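Local coordinates for nucleoporin nup120 (Schizosaccharomyces pombe, PDB 4GQ2), which serves as a structural component of the nuclear pore complex, in which nucleoporins can also dock transiently associated nuclear transport factors, at residues 54-59 with 535-540; 367-372 with 517-522; 839-844 with 875-880; 865-870 with 894-899. All coordinates share one frame; numbering follows the deposited sequence.

Starting from the N terminus, residues 54-59 open the longest loop, which interaction 1 closes 476 residues later at 535-540. Interaction 2 (367-372 with 517-522) is nested inside it, and the two centres lie about 10 Å apart, joined by the salt bridge of Lys539 with Asp518. Together they gather distant parts of the beta-propeller domain around the strands 520-525, 532-536 and 539-544. The chain then runs on to the helical C-terminal part, where interactions 3 and 4 cross: 839-844, 865-870, 875-880 and 894-899 alternate, joining helix 840-852 and helix 895-909 to the two ends of the loop between helices 856-864 and 881-889. Interaction 3 is centred about 47 Å from interaction 1.

Interaction 1: 54-59 with 535-540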
# COMPACT_ATOMS: atom_id res chain seq x y z
N GLU A 54 -19.50 -11.47 -16.37
CA GLU A 54 -19.75 -10.31 -15.51
C GLU A 54 -18.69 -9.20 -15.56
O GLU A 54 -19.00 -8.06 -15.26
CB GLU A 54 -19.94 -10.74 -14.05
CG GLU A 54 -20.91 -11.89 -13.85
CD GLU A 54 -22.37 -11.48 -13.80
OE1 GLU A 54 -22.65 -10.28 -13.62
OE2 GLU A 54 -23.24 -12.37 -13.93
N CYS A 55 -17.45 -9.54 -15.93
CA CYS A 55 -16.31 -8.64 -15.70
C CYS A 55 -15.41 -8.40 -16.90
O CYS A 55 -14.53 -7.56 -16.84
CB CYS A 55 -15.44 -9.18 -14.56
SG CYS A 55 -16.37 -9.65 -13.09
N VAL A 56 -15.62 -9.15 -17.97
CA VAL A 56 -14.77 -9.03 -19.14
C VAL A 56 -15.60 -8.42 -20.25
O VAL A 56 -16.41 -9.10 -20.87
CB VAL A 56 -14.20 -10.41 -19.58
CG1 VAL A 56 -13.32 -10.26 -20.80
CG2 VAL A 56 -13.43 -11.06 -18.44
N ALA A 57 -15.39 -7.12 -20.49
CA ALA A 57 -16.11 -6.38 -21.50
C ALA A 57 -15.80 -6.93 -22.89
O ALA A 57 -14.70 -7.44 -23.12
CB ALA A 57 -15.77 -4.89 -21.42
N TYR A 58 -16.77 -6.86 -23.80
CA TYR A 58 -16.54 -7.26 -25.20
C TYR A 58 -16.48 -6.06 -26.14
O TYR A 58 -16.20 -6.20 -27.34
CB TYR A 58 -17.56 -8.31 -25.68
CG TYR A 58 -19.01 -7.91 -25.49
CD1 TYR A 58 -19.67 -7.15 -26.45
CD2 TYR A 58 -19.72 -8.32 -24.37
CE1 TYR A 58 -21.00 -6.79 -26.28
CE2 TYR A 58 -21.04 -7.97 -24.19
CZ TYR A 58 -21.68 -7.21 -25.15
OH TYR A 58 -23.00 -6.86 -24.96
N ASP A 59 -16.75 -4.87 -25.59
CA ASP A 59 -16.52 -3.61 -26.29
C ASP A 59 -16.33 -2.49 -25.28
O ASP A 59 -16.82 -2.58 -24.16
CB ASP A 59 -17.67 -3.29 -27.25
CG ASP A 59 -17.28 -2.29 -28.32
OD1 ASP A 59 -16.07 -2.03 -28.48
OD2 ASP A 59 -18.19 -1.76 -28.99
N ASN A 535 -8.00 0.94 -24.17
CA ASN A 535 -9.10 0.26 -23.49
C ASN A 535 -9.03 -1.25 -23.57
O ASN A 535 -9.17 -1.84 -24.65
CB ASN A 535 -10.44 0.76 -24.03
CG ASN A 535 -10.59 2.26 -23.87
OD1 ASN A 535 -10.51 2.78 -22.76
ND2 ASN A 535 -10.79 2.96 -24.99
N TYR A 536 -8.78 -1.87 -22.41
CA TYR A 536 -8.75 -3.33 -22.29
C TYR A 536 -10.09 -3.76 -21.72
O TYR A 536 -10.88 -2.92 -21.31
CB TYR A 536 -7.60 -3.80 -21.39
CG TYR A 536 -6.22 -3.44 -21.90
CD1 TYR A 536 -5.58 -4.24 -22.84
CD2 TYR A 536 -5.55 -2.31 -21.43
CE1 TYR A 536 -4.32 -3.93 -23.32
CE2 TYR A 536 -4.28 -1.99 -21.90
CZ TYR A 536 -3.68 -2.80 -22.85
OH TYR A 536 -2.43 -2.51 -23.33
N ALA A 537 -10.31 -5.07 -21.66
CA ALA A 537 -11.60 -5.63 -21.26
C ALA A 537 -11.95 -5.43 -19.79
O ALA A 537 -13.11 -5.60 -19.41
CB ALA A 537 -11.68 -7.10 -21.64
N ASN A 538 -10.96 -5.09 -18.96
CA ASN A 538 -11.24 -4.68 -17.57
C ASN A 538 -10.23 -3.70 -16.98
O ASN A 538 -10.08 -3.60 -15.76
CB ASN A 538 -11.56 -5.88 -16.63
CG ASN A 538 -10.32 -6.61 -16.12
OD1 ASN A 538 -10.40 -7.37 -15.15
ND2 ASN A 538 -9.17 -6.39 -16.76
N LYS A 539 -9.55 -2.98 -17.87
CA LYS A 539 -8.51 -2.02 -17.51
C LYS A 539 -8.48 -0.86 -18.51
O LYS A 539 -8.78 -1.05 -19.69
CB LYS A 539 -7.14 -2.72 -17.48
CG LYS A 539 -7.04 -3.88 -16.49
CD LYS A 539 -5.68 -4.55 -16.52
CE LYS A 539 -5.59 -5.70 -15.53
NZ LYS A 539 -6.23 -6.95 -16.03
N VAL A 540 -8.14 0.34 -18.01
CA VAL A 540 -7.82 1.51 -18.84
C VAL A 540 -6.34 1.78 -18.70
O VAL A 540 -5.76 1.57 -17.64
CB VAL A 540 -8.44 2.85 -18.35
CG1 VAL A 540 -9.12 3.58 -19.49
CG2 VAL A 540 -9.39 2.65 -17.18
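Residues 535-540 turn the corner of a beta-hairpin, in the beta-propeller domain, between the antiparallel strands 532-536 and 539-544. The tip of that corner rests on the connection leading from helix 46-55 to strand 59-64. Asn535 is still in the sheet, paired through its backbone with Leu521 and Ser522, and its ND2 bonds to Ser522 OG. Tyr536 closes the turn: its N donates to Lys539 O at 2.8 Å, while Arg75 takes up both Tyr536 O and Lys539 O.

Ala537 carries the contact. Its carbonyl oxygen accepts from Ala57 N at 2.9 Å, a fairly straight bond (162° at the hydrogen) that arrives in the carbonyl plane on a lone pair. Side chains close in around this bond from both segments. Ala57 CB lies 3.4 Å from Ala537 O, and in return Ala537 CB lies 3.4 Å from Ala57 O. Val56 holds CG1 anti to its backbone N, which brings that methyl within 3.7 Å of Ala537 CB. Both alanines are buried, so this backbone bond lies among small apolar groups, with Phe51 backing the partly exposed Val56.

At Asn538 the contact runs out, its CB 3.4 Å from Cys55 O. Lys539 reaches past the tip, and its NZ forms salt bridges with Asp514 OD2 and Asp518 OD1.

Interaction 2: 367-372 with 517-522; sequences AWKSNL and GDEILS
Lys369 lies across Ile520 on the tight side of this contact. With CG anti to the backbone N (chi1 176°), its chain leaves strand 367-370 nearly straight and crosses the isoleucine obliquely, so that Lys369 CB comes 3.7 Å from Ile520 CG2. At the far end the chain bends at its last torsion, and NZ is gripped twice. It meets the anti lone pair of Glu519 OE2 at 2.8 Å in a salt bridge, and it donates to Ile520 O at 3.2 Å, nearly along the C=O axis. An alanine here, without the amine and its two bonds, would probably loosen the hold of strand 367-370 on Glu519 and Ile520 and cover Ile520 CG2 less well.

Both strands belong to one mixed sheet of the beta-propeller domain without being neighbours in it. Strand 361-370 lies between 346-354 and 373-382, whereas 520-525 is an outermost strand beside 532-536, where Leu521 and Ser522 form a classic beta bulge opposite Asn535. The short strand axes therefore stay 7.9 Å apart, and side chains have to span the gap.

Past the strand the chains draw together at Leu372, which meets Glu519 by apolar contact alone, CD2 to Glu519 CB at 3.9 Å. The looser side is at Asn371, whose CB points away from 517-522 and which is exposed to solvent. Here a water replaces direct pairing, donating to Asn371 O at 3.0 Å and accepting from Ile520 N.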
# COMPACT_ATOMS: atom_id res chain seq x y z
N ALA A 367 -3.04 -0.14 -32.54
CA ALA A 367 -3.12 -1.25 -31.58
C ALA A 367 -3.28 -2.60 -32.27
O ALA A 367 -4.18 -2.78 -33.10
CB ALA A 367 -4.27 -1.02 -30.60
N TRP A 368 -2.42 -3.54 -31.91
CA TRP A 368 -2.42 -4.88 -32.48
C TRP A 368 -2.83 -5.90 -31.46
O TRP A 368 -2.49 -5.79 -30.29
CB TRP A 368 -1.05 -5.22 -33.05
CG TRP A 368 -0.68 -4.30 -34.19
CD1 TRP A 368 0.11 -3.16 -34.13
CD2 TRP A 368 -1.13 -4.39 -35.58
NE1 TRP A 368 0.20 -2.57 -35.37
CE2 TRP A 368 -0.52 -3.25 -36.28
CE3 TRP A 368 -1.93 -5.28 -36.30
CZ2 TRP A 368 -0.72 -3.03 -37.64
CZ3 TRP A 368 -2.13 -5.04 -37.67
CH2 TRP A 368 -1.54 -3.94 -38.32
N LYS A 369 -3.55 -6.91 -31.93
CA LYS A 369 -4.19 -7.90 -31.08
C LYS A 369 -3.79 -9.30 -31.51
O LYS A 369 -3.67 -9.58 -32.70
CB LYS A 369 -5.71 -7.72 -31.17
CG LYS A 369 -6.56 -8.73 -30.41
CD LYS A 369 -8.04 -8.42 -30.63
CE LYS A 369 -8.90 -9.09 -29.57
NZ LYS A 369 -10.13 -8.30 -29.27
N SER A 370 -3.56 -10.17 -30.52
CA SER A 370 -3.36 -11.59 -30.76
C SER A 370 -3.86 -12.35 -29.55
O SER A 370 -3.11 -12.57 -28.59
CB SER A 370 -1.89 -11.90 -31.02
OG SER A 370 -1.74 -13.25 -31.45
N ASN A 371 -5.13 -12.76 -29.60
CA ASN A 371 -5.82 -13.31 -28.44
C ASN A 371 -5.63 -12.28 -27.32
O ASN A 371 -5.98 -11.12 -27.49
CB ASN A 371 -5.25 -14.69 -28.06
CG ASN A 371 -5.53 -15.74 -29.11
OD1 ASN A 371 -6.65 -15.86 -29.61
ND2 ASN A 371 -4.51 -16.53 -29.46
N LEU A 372 -5.10 -12.71 -26.18
CA LEU A 372 -4.88 -11.82 -25.03
C LEU A 372 -3.57 -11.02 -25.04
O LEU A 372 -3.24 -10.36 -24.05
CB LEU A 372 -4.98 -12.65 -23.75
CG LEU A 372 -6.28 -13.39 -23.48
CD1 LEU A 372 -6.13 -14.25 -22.23
CD2 LEU A 372 -7.44 -12.42 -23.32
N GLY A 517 -9.16 -10.13 -18.79
CA GLY A 517 -9.42 -8.70 -18.84
C GLY A 517 -8.37 -7.87 -19.57
O GLY A 517 -8.55 -6.66 -19.76
N ASP A 518 -7.29 -8.52 -19.99
CA ASP A 518 -6.19 -7.84 -20.70
C ASP A 518 -6.40 -7.73 -22.21
O ASP A 518 -5.60 -7.09 -22.90
CB ASP A 518 -4.85 -8.51 -20.39
CG ASP A 518 -4.47 -8.38 -18.93
OD1 ASP A 518 -4.75 -7.33 -18.33
OD2 ASP A 518 -3.90 -9.34 -18.38
N GLU A 519 -7.47 -8.34 -22.72
CA GLU A 519 -7.80 -8.23 -24.14
C GLU A 519 -8.02 -6.76 -24.54
O GLU A 519 -8.80 -6.05 -23.91
CB GLU A 519 -9.06 -9.05 -24.45
CG GLU A 519 -9.45 -9.07 -25.92
CD GLU A 519 -10.49 -10.13 -26.24
OE1 GLU A 519 -11.02 -10.77 -25.31
OE2 GLU A 519 -10.77 -10.33 -27.44
N ILE A 520 -7.31 -6.33 -25.57
CA ILE A 520 -7.46 -4.98 -26.11
C ILE A 520 -8.81 -4.88 -26.82
O ILE A 520 -9.32 -5.88 -27.32
CB ILE A 520 -6.28 -4.61 -27.05
CG1 ILE A 520 -6.36 -3.17 -27.55
CG2 ILE A 520 -6.18 -5.57 -28.23
CD1 ILE A 520 -6.06 -2.12 -26.50
N LEU A 521 -9.41 -3.69 -26.83
CA LEU A 521 -10.73 -3.50 -27.45
C LEU A 521 -10.78 -2.25 -28.31
O LEU A 521 -11.33 -2.28 -29.41
CB LEU A 521 -11.85 -3.45 -26.40
CG LEU A 521 -12.02 -4.63 -25.45
CD1 LEU A 521 -13.06 -4.31 -24.39
CD2 LEU A 521 -12.39 -5.91 -26.20
N SER A 522 -10.22 -1.16 -27.80
CA SER A 522 -10.18 0.09 -28.54
C SER A 522 -9.10 0.99 -27.98
O SER A 522 -8.55 0.72 -26.92
CB SER A 522 -11.52 0.80 -28.47
OG SER A 522 -11.69 1.42 -27.21
O HOH W 1 -5.36 -8.34 -26.63

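Interaction 3: 839-844 with 875-880; sequences DPIAVY and SQFAVL
Ile841 lays its CG2 methyl over one face of the Phe877 ring, 4.2 Å from the centroid and only 12° off the ring normal: a CH-pi contact. Its other branch reaches further along the same ring, CD1 coming 3.7 Å from Phe877 CE2. The torsions allow both. CG2 stands anti to the backbone N, while CG1 stands beside that N and carries CD1 out toward the ring's rim. The opposite face of the phenyl is covered by Gln876 CB, so the ring is sandwiched between its own neighbour in sequence and the helix.

That helix, 840-852, belongs to the C-terminal helical region assigned to the HEAT-repeat family. The other segment is the end of the long loop ahead of helix 881-889. Helix 812-822 backs this loop, with Glu818 OE2 accepting from Val879 N and Leu822 touching the valine side chain.

One turn on from Ile841, Tyr844 continues the same buried helix face. Leu880 fits between the two, its CD1 4.4 Å from Ile841 CD1 and its CD2 4.2 Å from Tyr844 CD2. Val879 O lies at the edge of the tyrosine ring, near its plane, with the phenol OH 3.9 Å away. A water joins them instead, 3.1 Å from Tyr844 OH and donating to Val879 O at 2.6 Å.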
# COMPACT_ATOMS: atom_id res chain seq x y z
N ASP A 839 15.27 15.99 13.51
CA ASP A 839 14.94 17.43 13.55
C ASP A 839 13.82 17.69 14.58
O ASP A 839 12.93 16.86 14.75
CB ASP A 839 14.51 17.94 12.17
CG ASP A 839 15.52 17.64 11.07
OD1 ASP A 839 16.73 17.57 11.38
OD2 ASP A 839 15.11 17.46 9.90
N PRO A 840 13.87 18.85 15.27
CA PRO A 840 12.87 19.16 16.28
C PRO A 840 11.42 19.05 15.82
O PRO A 840 10.60 18.45 16.51
CB PRO A 840 13.22 20.59 16.70
CG PRO A 840 14.71 20.63 16.55
CD PRO A 840 15.00 19.80 15.32
N ILE A 841 11.09 19.61 14.65
CA ILE A 841 9.74 19.49 14.09
C ILE A 841 9.32 18.02 13.93
O ILE A 841 8.18 17.66 14.21
CB ILE A 841 9.60 20.26 12.75
CG1 ILE A 841 9.83 21.75 12.97
CG2 ILE A 841 8.23 20.04 12.11
CD1 ILE A 841 10.02 22.55 11.70
N ALA A 842 10.26 17.18 13.49
CA ALA A 842 10.01 15.76 13.28
C ALA A 842 9.70 15.08 14.60
O ALA A 842 8.70 14.36 14.71
CB ALA A 842 11.20 15.10 12.60
N VAL A 843 10.55 15.33 15.58
CA VAL A 843 10.41 14.74 16.91
C VAL A 843 9.10 15.19 17.57
O VAL A 843 8.38 14.37 18.16
CB VAL A 843 11.65 15.03 17.78
CG1 VAL A 843 11.54 14.34 19.14
CG2 VAL A 843 12.93 14.55 17.08
N TYR A 844 8.78 16.47 17.43
CA TYR A 844 7.52 17.02 17.92
C TYR A 844 6.35 16.29 17.26
O TYR A 844 5.36 15.95 17.92
CB TYR A 844 7.46 18.53 17.64
CG TYR A 844 6.11 19.15 17.95
CD1 TYR A 844 5.72 19.39 19.27
CD2 TYR A 844 5.23 19.51 16.93
CE1 TYR A 844 4.50 19.97 19.56
CE2 TYR A 844 3.99 20.08 17.22
CZ TYR A 844 3.64 20.31 18.54
OH TYR A 844 2.42 20.86 18.84
N SER A 875 6.35 29.05 8.70
CA SER A 875 5.02 29.09 8.08
C SER A 875 4.52 27.75 7.55
O SER A 875 3.31 27.51 7.52
CB SER A 875 5.00 30.12 6.96
OG SER A 875 5.94 29.79 5.95
N GLN A 876 5.45 26.89 7.14
CA GLN A 876 5.15 25.70 6.33
C GLN A 876 4.29 24.61 6.97
O GLN A 876 3.53 23.91 6.27
CB GLN A 876 6.45 25.08 5.80
CG GLN A 876 6.24 24.23 4.55
CD GLN A 876 7.42 23.33 4.23
OE1 GLN A 876 7.31 22.11 4.31
NE2 GLN A 876 8.54 23.93 3.84
N PHE A 877 4.41 24.46 8.29
CA PHE A 877 3.77 23.37 9.01
C PHE A 877 2.64 23.86 9.90
O PHE A 877 2.88 24.50 10.92
CB PHE A 877 4.78 22.60 9.86
CG PHE A 877 5.97 22.10 9.10
CD1 PHE A 877 5.87 20.96 8.30
CD2 PHE A 877 7.19 22.76 9.17
CE1 PHE A 877 6.97 20.49 7.60
CE2 PHE A 877 8.29 22.29 8.48
CZ PHE A 877 8.18 21.15 7.69
N ALA A 878 1.42 23.53 9.51
CA ALA A 878 0.23 23.92 10.26
C ALA A 878 0.12 23.27 11.64
O ALA A 878 -0.67 23.73 12.46
CB ALA A 878 -1.02 23.64 9.44
N VAL A 879 0.88 22.20 11.90
CA VAL A 879 0.90 21.61 13.26
C VAL A 879 1.52 22.57 14.28
O VAL A 879 1.32 22.40 15.47
CB VAL A 879 1.63 20.24 13.35
CG1 VAL A 879 0.79 19.13 12.75
CG2 VAL A 879 3.01 20.29 12.72
N LEU A 880 2.25 23.57 13.79
CA LEU A 880 2.93 24.53 14.66
C LEU A 880 2.03 25.70 15.08
O LEU A 880 2.44 26.52 15.91
CB LEU A 880 4.21 25.06 13.99
CG LEU A 880 5.31 24.07 13.62
CD1 LEU A 880 6.56 24.81 13.17
CD2 LEU A 880 5.64 23.14 14.77
O HOH W 2 1.87 23.68 17.65

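Interaction 4: 865-870 with 894-899; sequences TTSLVL and NLLSCY
Tyr899 projects from near the start of helix 895-909, in the region assigned to the HEAT-repeat family, against the loop that follows helix 856-864. That loop is shaped by an ST turn, in which Ser867 OG accepts from Val869 N. From CB, which points at the loop, the side chain runs with CG anti to the backbone N (chi1 175°), carrying the ring beneath the loop backbone. CG and CD1 come first under Leu868: its N sits over the ring face, 3.6 Å from Tyr899 CD1, and its CB is 3.7 Å from the same carbon. CE1 then meets Leu868 CD2. CE2 and CZ pass under Ser867, whose CA stands over the same face, 4.0 Å from the ring centroid, as a CH-pi contact. Thr866 O approaches obliquely, 3.4 Å from Tyr899 CE2 and 3.3 Å from its OH.

At the tip, OH also lies 3.3 Å from Thr866 CG2 and bonds to Phe863 O, close to the end of helix 856-864. A leucine here, with neither ring nor hydroxyl, would probably leave Ser867 and Leu868 less well supported and the loop less firmly tied to the helix.

Val869 makes the second part of the contact, at the start of the helix. Its CG2 methyl packs on Leu895 CB and sits 3.5 Å from Leu896 N, while its carbonyl oxygen, Val869 O, lies 3.3 Å from Leu895 CD1.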
# COMPACT_ATOMS: atom_id res chain seq x y z
N THR A 865 12.57 15.49 24.62
CA THR A 865 13.86 15.38 23.93
C THR A 865 13.92 16.33 22.74
O THR A 865 14.82 16.24 21.91
CB THR A 865 14.18 13.94 23.49
OG1 THR A 865 13.14 13.48 22.62
CG2 THR A 865 14.26 13.00 24.70
N THR A 866 12.94 17.22 22.65
CA THR A 866 12.91 18.23 21.60
C THR A 866 12.36 19.56 22.12
O THR A 866 11.88 19.64 23.25
CB THR A 866 12.07 17.78 20.37
OG1 THR A 866 12.27 18.72 19.30
CG2 THR A 866 10.58 17.73 20.70
N SER A 867 12.43 20.58 21.27
CA SER A 867 11.92 21.90 21.58
C SER A 867 11.51 22.59 20.29
O SER A 867 12.15 22.40 19.25
CB SER A 867 12.99 22.73 22.29
OG SER A 867 12.50 24.01 22.63
N LEU A 868 10.46 23.40 20.35
CA LEU A 868 10.02 24.22 19.23
C LEU A 868 10.58 25.66 19.29
O LEU A 868 10.12 26.55 18.57
CB LEU A 868 8.49 24.23 19.17
CG LEU A 868 7.74 23.37 18.14
CD1 LEU A 868 8.54 22.21 17.56
CD2 LEU A 868 6.42 22.87 18.70
N VAL A 869 11.58 25.87 20.13
CA VAL A 869 12.12 27.22 20.41
C VAL A 869 12.58 27.99 19.16
O VAL A 869 12.45 29.21 19.10
CB VAL A 869 13.21 27.15 21.51
CG1 VAL A 869 14.28 28.22 21.33
CG2 VAL A 869 12.57 27.26 22.88
N LEU A 870 13.08 27.27 18.16
CA LEU A 870 13.56 27.90 16.93
C LEU A 870 12.50 27.97 15.82
O LEU A 870 12.82 28.35 14.70
CB LEU A 870 14.83 27.19 16.43
CG LEU A 870 16.01 27.16 17.41
CD1 LEU A 870 17.12 26.22 16.94
CD2 LEU A 870 16.55 28.56 17.68
N ASN A 894 10.61 34.19 26.01
CA ASN A 894 10.43 33.05 26.92
C ASN A 894 9.87 31.86 26.16
O ASN A 894 8.82 31.31 26.51
CB ASN A 894 9.49 33.42 28.08
CG ASN A 894 10.11 34.39 29.06
OD1 ASN A 894 11.22 34.18 29.54
ND2 ASN A 894 9.37 35.43 29.41
N LEU A 895 10.58 31.47 25.12
CA LEU A 895 10.07 30.48 24.19
C LEU A 895 10.02 29.07 24.79
O LEU A 895 9.08 28.32 24.54
CB LEU A 895 10.83 30.52 22.86
CG LEU A 895 10.70 31.83 22.06
CD1 LEU A 895 11.68 31.88 20.89
CD2 LEU A 895 9.27 32.04 21.57
N LEU A 896 11.02 28.73 25.61
CA LEU A 896 11.01 27.44 26.31
C LEU A 896 9.71 27.30 27.08
O LEU A 896 9.00 26.31 26.92
CB LEU A 896 12.20 27.28 27.26
CG LEU A 896 12.96 25.94 27.25
CD1 LEU A 896 13.68 25.68 28.57
CD2 LEU A 896 12.08 24.75 26.88
N SER A 897 9.40 28.32 27.89
CA SER A 897 8.16 28.35 28.68
C SER A 897 6.92 28.22 27.81
O SER A 897 6.00 27.47 28.14
CB SER A 897 8.09 29.63 29.51
OG SER A 897 8.95 29.56 30.63
N CYS A 898 6.91 28.96 26.69
CA CYS A 898 5.80 28.90 25.72
C CYS A 898 5.57 27.48 25.23
O CYS A 898 4.42 27.02 25.15
CB CYS A 898 6.09 29.82 24.52
SG CYS A 898 5.91 31.59 24.87
N TYR A 899 6.66 26.79 24.92
CA TYR A 899 6.64 25.40 24.48
C TYR A 899 6.05 24.52 25.58
O TYR A 899 5.12 23.76 25.32
CB TYR A 899 8.06 24.96 24.08
CG TYR A 899 8.21 23.49 23.72
CD1 TYR A 899 7.62 22.97 22.57
CD2 TYR A 899 8.97 22.62 24.53
CE1 TYR A 899 7.76 21.63 22.24
CE2 TYR A 899 9.12 21.29 24.20
CZ TYR A 899 8.51 20.79 23.06
OH TYR A 899 8.65 19.47 22.72